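Local coordinates for protein Alpha/beta hydrolase (Streptomyces albidoflavus, PDB 6KSU) that probably releases and macrocyclises non-ribosomal peptides, joining chain ends of opposite chirality, as a cyclase related to penicillin-binding proteins, at residues 102-111 with 123-131; 443-451 with 458-466. One frame throughout, in Å; residues are numbered along the deposited sequence.

Contact 1: 102-111 with 123-131; sequences LDLDDPLAGL and LGTATVRQL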
loop_
_atom_site.group_PDB
_atom_site.type_symbol
_atom_site.label_atom_id
_atom_site.label_comp_id
_atom_site.label_asym_id
_atom_site.label_seq_id
_atom_site.Cartn_x
_atom_site.Cartn_y
_atom_site.Cartn_z
ATOM N N LEU A 102 -9.105 -21.974 -4.945
ATOM C CA LEU A 102 -7.727 -21.516 -4.784
ATOM C C LEU A 102 -7.253 -21.796 -3.368
ATOM O O LEU A 102 -7.956 -21.494 -2.399
ATOM C CB LEU A 102 -7.595 -20.016 -5.092
ATOM C CG LEU A 102 -6.178 -19.458 -4.974
ATOM C CD1 LEU A 102 -5.367 -19.811 -6.199
ATOM C CD2 LEU A 102 -6.208 -17.944 -4.771
ATOM N N ASP A 103 -6.048 -22.337 -3.253
ATOM C CA ASP A 103 -5.522 -22.781 -1.972
ATOM C C ASP A 103 -4.489 -21.796 -1.439
ATOM O O ASP A 103 -3.468 -21.542 -2.085
ATOM C CB ASP A 103 -4.917 -24.176 -2.102
ATOM C CG ASP A 103 -5.066 -24.986 -0.844
ATOM O OD1 ASP A 103 -4.517 -24.565 0.204
ATOM O OD2 ASP A 103 -5.737 -26.038 -0.905
ATOM N N LEU A 104 -4.742 -21.283 -0.237
ATOM C CA LEU A 104 -3.921 -20.223 0.332
ATOM C C LEU A 104 -2.501 -20.698 0.606
ATOM O O LEU A 104 -1.569 -19.893 0.602
ATOM C CB LEU A 104 -4.607 -19.722 1.604
ATOM C CG LEU A 104 -4.773 -18.252 1.989
ATOM C CD1 LEU A 104 -5.060 -17.336 0.804
ATOM C CD2 LEU A 104 -5.906 -18.170 3.006
ATOM N N ASP A 105 -2.322 -22.001 0.809
ATOM C CA ASP A 105 -1.026 -22.617 1.040
ATOM C C ASP A 105 -0.592 -23.466 -0.144
ATOM O O ASP A 105 0.246 -24.355 0.014
ATOM C CB ASP A 105 -1.055 -23.456 2.314
ATOM C CG ASP A 105 -1.245 -22.610 3.556
ATOM O OD1 ASP A 105 -0.744 -21.460 3.567
ATOM O OD2 ASP A 105 -1.887 -23.090 4.517
ATOM N N ASP A 106 -1.152 -23.215 -1.329
ATOM C CA ASP A 106 -0.552 -24.012 -2.392
ATOM C C ASP A 106 0.705 -23.335 -2.941
ATOM O O ASP A 106 0.753 -22.104 -3.067
ATOM C CB ASP A 106 -1.542 -24.235 -3.525
ATOM C CG ASP A 106 -2.221 -25.586 -3.433
ATOM O OD1 ASP A 106 -1.831 -26.387 -2.551
ATOM O OD2 ASP A 106 -3.147 -25.846 -4.232
ATOM N N PRO A 107 1.724 -24.129 -3.264
ATOM C CA PRO A 107 2.934 -23.565 -3.869
ATOM C C PRO A 107 2.671 -23.080 -5.283
ATOM O O PRO A 107 1.983 -23.738 -6.067
ATOM C CB PRO A 107 3.921 -24.740 -3.858
ATOM C CG PRO A 107 3.369 -25.701 -2.843
ATOM C CD PRO A 107 1.882 -25.552 -2.926
ATOM N N LEU A 108 3.261 -21.928 -5.616
ATOM C CA LEU A 108 3.028 -21.311 -6.916
ATOM C C LEU A 108 3.429 -22.204 -8.085
ATOM O O LEU A 108 2.967 -21.967 -9.209
ATOM C CB LEU A 108 3.788 -19.991 -7.021
ATOM C CG LEU A 108 3.576 -18.855 -6.011
ATOM C CD1 LEU A 108 4.368 -17.642 -6.482
ATOM C CD2 LEU A 108 2.097 -18.502 -5.803
ATOM N N ALA A 109 4.286 -23.208 -7.861
ATOM C CA ALA A 109 4.726 -24.065 -8.962
ATOM C C ALA A 109 3.563 -24.855 -9.545
ATOM O O ALA A 109 3.462 -25.006 -10.768
ATOM C CB ALA A 109 5.833 -25.010 -8.494
ATOM N N GLY A 110 2.671 -25.356 -8.685
ATOM C CA GLY A 110 1.495 -26.069 -9.155
ATOM C C GLY A 110 0.466 -25.190 -9.837
ATOM O O GLY A 110 -0.391 -25.704 -10.565
ATOM N N LEU A 111 0.534 -23.876 -9.621
ATOM C CA LEU A 111 -0.413 -22.950 -10.226
ATOM C C LEU A 111 0.075 -22.398 -11.555
ATOM O O LEU A 111 -0.745 -22.132 -12.441
ATOM C CB LEU A 111 -0.707 -21.794 -9.264
ATOM C CG LEU A 111 -1.363 -22.193 -7.937
ATOM C CD1 LEU A 111 -0.733 -21.502 -6.737
ATOM C CD2 LEU A 111 -2.868 -21.925 -7.999
ATOM N N LEU A 123 10.983 -19.531 -6.721
ATOM C CA LEU A 123 9.754 -18.813 -6.415
ATOM C C LEU A 123 8.562 -19.756 -6.449
ATOM O O LEU A 123 7.530 -19.460 -5.839
ATOM C CB LEU A 123 9.582 -17.636 -7.388
ATOM C CG LEU A 123 8.323 -16.741 -7.442
ATOM C CD1 LEU A 123 8.110 -15.887 -6.191
ATOM C CD2 LEU A 123 8.347 -15.842 -8.667
ATOM N N GLY A 124 8.708 -20.910 -7.109
ATOM C CA GLY A 124 7.647 -21.899 -7.152
ATOM C C GLY A 124 7.298 -22.492 -5.808
ATOM O O GLY A 124 6.237 -23.102 -5.675
ATOM N N THR A 125 8.157 -22.321 -4.808
ATOM C CA THR A 125 7.897 -22.834 -3.472
ATOM C C THR A 125 7.232 -21.813 -2.557
ATOM O O THR A 125 6.864 -22.163 -1.430
ATOM C CB THR A 125 9.204 -23.338 -2.839
ATOM O OG1 THR A 125 9.889 -22.259 -2.199
ATOM C CG2 THR A 125 10.110 -23.933 -3.899
ATOM N N ALA A 126 7.061 -20.565 -3.005
ATOM C CA ALA A 126 6.297 -19.594 -2.233
ATOM C C ALA A 126 4.795 -19.836 -2.416
ATOM O O ALA A 126 4.367 -20.563 -3.311
ATOM C CB ALA A 126 6.682 -18.165 -2.629
ATOM N N THR A 127 3.985 -19.202 -1.563
ATOM C CA THR A 127 2.547 -19.426 -1.529
ATOM C C THR A 127 1.743 -18.136 -1.700
ATOM O O THR A 127 2.188 -17.027 -1.375
ATOM C CB THR A 127 2.148 -20.102 -0.223
ATOM O OG1 THR A 127 2.438 -19.241 0.880
ATOM C CG2 THR A 127 2.929 -21.431 -0.059
ATOM N N VAL A 128 0.520 -18.309 -2.200
ATOM C CA VAL A 128 -0.458 -17.220 -2.203
ATOM C C VAL A 128 -0.515 -16.532 -0.837
ATOM O O VAL A 128 -0.514 -15.300 -0.748
ATOM C CB VAL A 128 -1.838 -17.757 -2.644
ATOM C CG1 VAL A 128 -2.932 -16.709 -2.438
ATOM C CG2 VAL A 128 -1.786 -18.190 -4.100
ATOM N N ARG A 129 -0.530 -17.305 0.251
ATOM C CA ARG A 129 -0.569 -16.678 1.572
ATOM C C ARG A 129 0.641 -15.774 1.811
ATOM O O ARG A 129 0.510 -14.688 2.393
ATOM C CB ARG A 129 -0.645 -17.736 2.670
ATOM C CG ARG A 129 -0.956 -17.145 4.049
ATOM C CD ARG A 129 -0.643 -18.123 5.176
ATOM N NE ARG A 129 -1.453 -19.339 5.061
ATOM C CZ ARG A 129 -2.772 -19.393 5.264
ATOM N NH1 ARG A 129 -3.456 -18.302 5.602
ATOM N NH2 ARG A 129 -3.413 -20.551 5.136
ATOM N N GLN A 130 1.833 -16.218 1.389
ATOM C CA GLN A 130 3.017 -15.382 1.537
ATOM C C GLN A 130 2.972 -14.175 0.618
ATOM O O GLN A 130 3.469 -13.109 0.985
ATOM C CB GLN A 130 4.281 -16.193 1.254
ATOM C CG GLN A 130 4.501 -17.360 2.214
ATOM C CD GLN A 130 5.526 -18.351 1.692
ATOM O OE1 GLN A 130 5.762 -18.436 0.488
ATOM N NE2 GLN A 130 6.130 -19.117 2.595
ATOM N N LEU A 131 2.448 -14.340 -0.600
ATOM C CA LEU A 131 2.335 -13.201 -1.503
ATOM C C LEU A 131 1.443 -12.122 -0.894
ATOM O O LEU A 131 1.851 -10.961 -0.775
ATOM C CB LEU A 131 1.807 -13.644 -2.867
ATOM C CG LEU A 131 2.715 -14.516 -3.749
ATOM C CD1 LEU A 131 1.953 -14.864 -5.016
ATOM C CD2 LEU A 131 3.995 -13.829 -4.105
#
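The guanidinium of R129 has L104 over one face, with CG 3.7 Å above the plane and displaced toward its rim, and the carboxylate of D105 at its edge. Arginine grips aspartate side-on: NE reaches OD1 of D105 at 2.7 Å, while NH2 gives a nearly straight bond (176°) to OD2 at 3.0 Å. OD2 lies in the guanidinium plane, yet NH2 meets it from above the carboxylate plane, because the two flat groups are turned 55° against each other. A bend at chi3 (-61°) folds the arginine chain back so that it can reach this aspartate.

The backbone of the same arginine is held too: R129 N donates to L104 O at 2.8 Å. Further along, L108 N bonds to A126 O and A109 N to G124 O, each at 2.9 Å. Both amides belong to the weakly bonded turn of helix at 108-111. T127 caps the helix that follows it: OG1 accepts from Q130 N and Q130 OE1 accepts from T127 N, a capping box.

On the inner side, L108 and L131 meet tip to tip, CD2 to CD1 at 3.7 Å, and V128 CG1 meets L104 CD1 at 3.9 Å. V128 and L102 also touch V93 of helix 85-98, and L131 touches L182 of helix 176-189, which places the leucines and the valine against the helical core of the beta-lactamase-like domain.

The chemistry is split in two: backbone bonds and the apolar contacts of L104 and L108 with V128 and L131 fasten one loop to the other, while the ion pair, on an exposed aspartate, probably adds a clamp whose strength is tempered by solvent.

Contact 2: 443-451 with 458-466; sequences LPITGRFVR and VALLQYGGR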
loop_
_atom_site.group_PDB
_atom_site.type_symbol
_atom_site.label_atom_id
_atom_site.label_comp_id
_atom_site.label_asym_id
_atom_site.label_seq_id
_atom_site.Cartn_x
_atom_site.Cartn_y
_atom_site.Cartn_z
ATOM N N LEU A 443 16.077 12.711 3.161
ATOM C CA LEU A 443 15.575 12.240 4.443
ATOM C C LEU A 443 16.542 11.242 5.078
ATOM O O LEU A 443 17.214 10.476 4.373
ATOM C CB LEU A 443 14.223 11.592 4.261
ATOM C CG LEU A 443 13.183 12.465 3.562
ATOM C CD1 LEU A 443 12.043 11.600 3.002
ATOM C CD2 LEU A 443 12.667 13.550 4.518
ATOM N N PRO A 444 16.635 11.249 6.405
ATOM C CA PRO A 444 17.399 10.202 7.093
ATOM C C PRO A 444 16.647 8.882 7.038
ATOM O O PRO A 444 15.449 8.839 6.758
ATOM C CB PRO A 444 17.514 10.722 8.532
ATOM C CG PRO A 444 16.301 11.609 8.695
ATOM C CD PRO A 444 16.038 12.213 7.342
ATOM N N ILE A 445 17.365 7.792 7.315
ATOM C CA ILE A 445 16.817 6.437 7.194
ATOM C C ILE A 445 16.905 5.743 8.544
ATOM O O ILE A 445 18.005 5.462 9.036
ATOM C CB ILE A 445 17.532 5.614 6.114
ATOM C CG1 ILE A 445 17.357 6.274 4.730
ATOM C CG2 ILE A 445 17.005 4.186 6.114
ATOM C CD1 ILE A 445 18.187 5.628 3.625
ATOM N N THR A 446 15.754 5.451 9.143
ATOM C CA THR A 446 15.696 4.547 10.283
ATOM C C THR A 446 15.296 3.161 9.802
ATOM O O THR A 446 14.246 2.993 9.181
ATOM C CB THR A 446 14.723 5.025 11.348
ATOM O OG1 THR A 446 15.247 6.208 11.959
ATOM C CG2 THR A 446 14.532 3.927 12.406
ATOM N N GLY A 447 16.142 2.179 10.081
ATOM C CA GLY A 447 15.864 0.819 9.708
ATOM C C GLY A 447 16.401 -0.141 10.752
ATOM O O GLY A 447 16.769 0.274 11.853
ATOM N N ARG A 448 16.433 -1.429 10.422
ATOM C CA ARG A 448 17.068 -2.433 11.266
ATOM C C ARG A 448 17.804 -3.443 10.399
ATOM O O ARG A 448 17.542 -3.594 9.205
ATOM C CB ARG A 448 16.078 -3.180 12.161
ATOM C CG ARG A 448 15.088 -4.072 11.382
ATOM C CD ARG A 448 14.264 -4.909 12.328
ATOM N NE ARG A 448 13.329 -5.753 11.612
ATOM C CZ ARG A 448 12.441 -6.545 12.201
ATOM N NH1 ARG A 448 12.364 -6.602 13.524
ATOM N NH2 ARG A 448 11.629 -7.280 11.457
ATOM N N PHE A 449 18.774 -4.092 11.017
ATOM C CA PHE A 449 19.385 -5.294 10.475
ATOM C C PHE A 449 18.657 -6.525 10.982
ATOM O O PHE A 449 18.086 -6.535 12.075
ATOM C CB PHE A 449 20.862 -5.357 10.851
ATOM C CG PHE A 449 21.639 -4.212 10.296
ATOM C CD1 PHE A 449 22.106 -4.255 9.000
ATOM C CD2 PHE A 449 21.821 -3.064 11.038
ATOM C CE1 PHE A 449 22.792 -3.180 8.474
ATOM C CE2 PHE A 449 22.498 -1.991 10.517
ATOM C CZ PHE A 449 22.984 -2.047 9.237
ATOM N N VAL A 450 18.665 -7.560 10.158
ATOM C CA VAL A 450 18.021 -8.826 10.474
ATOM C C VAL A 450 19.021 -9.947 10.227
ATOM O O VAL A 450 19.706 -9.960 9.196
ATOM C CB VAL A 450 16.738 -9.027 9.639
ATOM C CG1 VAL A 450 16.055 -10.349 10.000
ATOM C CG2 VAL A 450 15.806 -7.856 9.872
ATOM N N ARG A 451 19.115 -10.862 11.183
ATOM C CA ARG A 451 19.914 -12.076 11.087
ATOM C C ARG A 451 18.992 -13.271 10.883
ATOM O O ARG A 451 17.844 -13.272 11.342
ATOM C CB ARG A 451 20.741 -12.303 12.359
ATOM C CG ARG A 451 21.728 -11.180 12.690
ATOM C CD ARG A 451 22.234 -11.236 14.135
ATOM N NE ARG A 451 22.584 -9.905 14.617
ATOM C CZ ARG A 451 23.764 -9.332 14.403
ATOM N NH1 ARG A 451 24.687 -9.991 13.713
ATOM N NH2 ARG A 451 24.016 -8.104 14.863
ATOM N N VAL A 458 24.978 -10.559 9.802
ATOM C CA VAL A 458 23.931 -9.721 9.235
ATOM C C VAL A 458 23.554 -10.251 7.856
ATOM O O VAL A 458 24.404 -10.409 6.971
ATOM C CB VAL A 458 24.398 -8.261 9.184
ATOM C CG1 VAL A 458 23.705 -7.519 8.062
ATOM C CG2 VAL A 458 24.189 -7.570 10.561
ATOM N N ALA A 459 22.274 -10.559 7.670
ATOM C CA ALA A 459 21.796 -11.011 6.371
ATOM C C ALA A 459 20.833 -10.038 5.695
ATOM O O ALA A 459 20.741 -10.029 4.459
ATOM C CB ALA A 459 21.117 -12.383 6.504
ATOM N N LEU A 460 20.126 -9.218 6.468
ATOM C CA LEU A 460 19.147 -8.294 5.917
ATOM C C LEU A 460 19.276 -6.918 6.541
ATOM O O LEU A 460 19.557 -6.780 7.735
ATOM C CB LEU A 460 17.710 -8.783 6.140
ATOM C CG LEU A 460 17.292 -9.911 5.221
ATOM C CD1 LEU A 460 15.798 -10.142 5.385
ATOM C CD2 LEU A 460 17.666 -9.529 3.797
ATOM N N LEU A 461 19.041 -5.913 5.712
ATOM C CA LEU A 461 18.726 -4.561 6.135
ATOM C C LEU A 461 17.285 -4.276 5.718
ATOM O O LEU A 461 16.924 -4.493 4.554
ATOM C CB LEU A 461 19.721 -3.593 5.478
ATOM C CG LEU A 461 19.713 -2.070 5.540
ATOM C CD1 LEU A 461 21.119 -1.567 5.151
ATOM C CD2 LEU A 461 18.609 -1.403 4.677
ATOM N N GLN A 462 16.441 -3.832 6.657
ATOM C CA GLN A 462 15.119 -3.385 6.249
ATOM C C GLN A 462 14.790 -2.009 6.821
ATOM O O GLN A 462 15.191 -1.658 7.936
ATOM C CB GLN A 462 14.017 -4.434 6.581
ATOM C CG GLN A 462 13.769 -4.743 8.018
ATOM C CD GLN A 462 12.759 -5.869 8.204
ATOM O OE1 GLN A 462 12.369 -6.161 9.326
ATOM N NE2 GLN A 462 12.334 -6.504 7.105
ATOM N N TYR A 463 14.066 -1.232 6.008
ATOM C CA TYR A 463 13.568 0.116 6.292
ATOM C C TYR A 463 12.462 0.433 5.298
ATOM O O TYR A 463 12.477 -0.062 4.168
ATOM C CB TYR A 463 14.669 1.187 6.177
ATOM C CG TYR A 463 15.058 1.568 4.749
ATOM C CD1 TYR A 463 14.556 2.731 4.155
ATOM C CD2 TYR A 463 15.938 0.780 4.000
ATOM C CE1 TYR A 463 14.922 3.103 2.861
ATOM C CE2 TYR A 463 16.302 1.134 2.691
ATOM C CZ TYR A 463 15.787 2.309 2.132
ATOM O OH TYR A 463 16.122 2.695 0.849
ATOM N N GLY A 464 11.537 1.302 5.705
ATOM C CA GLY A 464 10.365 1.584 4.874
ATOM C C GLY A 464 9.615 0.326 4.450
ATOM O O GLY A 464 9.020 0.281 3.373
ATOM N N GLY A 465 9.668 -0.721 5.275
ATOM C CA GLY A 465 9.032 -1.992 4.977
ATOM C C GLY A 465 9.636 -2.788 3.839
ATOM O O GLY A 465 9.085 -3.831 3.489
ATOM N N ARG A 466 10.742 -2.348 3.238
ATOM C CA ARG A 466 11.443 -3.181 2.269
ATOM C C ARG A 466 12.649 -3.846 2.926
ATOM O O ARG A 466 13.245 -3.293 3.850
ATOM C CB ARG A 466 11.916 -2.363 1.062
ATOM C CG ARG A 466 10.884 -2.295 -0.061
ATOM C CD ARG A 466 9.847 -1.210 0.227
ATOM N NE ARG A 466 9.090 -0.825 -0.960
ATOM C CZ ARG A 466 8.013 -0.044 -0.928
ATOM N NH1 ARG A 466 7.595 0.426 0.246
ATOM N NH2 ARG A 466 7.351 0.254 -2.056
#
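V450 and L460 form the close centre of this hairpin, their CB atoms 3.6 Å apart on the same face of the sheet. V450 N donates to L460 O at 2.7 Å, and V450 O accepts from both L460 N and A459 N, a classic beta bulge. R448 and Q462 make a second hydrogen-bonded pair, R448 N to Q462 O and Q462 N to R448 O, each 2.8 Å.

Their side chains run alongside, pointing the same way, with guanidinium and amide only 8° from coplanar. CG of each lies between its own backbone N and carbonyl carbon (chi1 67° for R448, 64° for Q462), and both chains then extend. NE and NH2 of R448 converge on OE1 of Q462, a fork that probably fixes the amide's rotation, though bonds this short are doubtful in length.

On the other face F449 packs obliquely, CD1 at 3.8 Å from V458 CG1 and CE1 at 4.1 Å from L461 CD1. Beyond G447, whose CA lies 3.7 Å from Y463 CB, I445 lays CG2 over the tyrosine ring in a CH-pi contact, 3.8 Å from the centroid.

The ends are looser. The type I' turn Y463-R466 leaves strand 445-451 and reaches the first domain, where G465 bonds to Y174 and R466 NE to D140; at the far end, partly exposed R451 lays a guanidinium face over V458 CG2, while NH2 salt-bridges to D431.

With S83 and K86, Y174 fits the serine-lysine-tyrosine pattern of penicillin-binding proteins, so the barrel probably borders the active site. In this C-terminal barrel the hairpin lies between strands 432-437 and 466-470, F433 beside F449, with F302 and F166 of the first domain against R448, Q462 and L460.

Overall arrangement
From the N terminus, the chain first runs through the beta-lactamase-like domain, where contact 1 closes a short loop after helix 85-98: 102-111 and 123-131 come together across a connection that is partly unmodelled. Contact 2 opens much later, near the C terminus, when strand 445-451 turns back as 458-463. The two follow in series, neither nested nor crossed, with centres about 26 Å apart and nearest atoms about 11 Å apart. Contact 1 ties a surface loop to helices 85-98 and 176-189; contact 2 joins two strands of the C-terminal barrel. Contact 1 stays within the first domain, whereas residues of contact 2 themselves reach across to it.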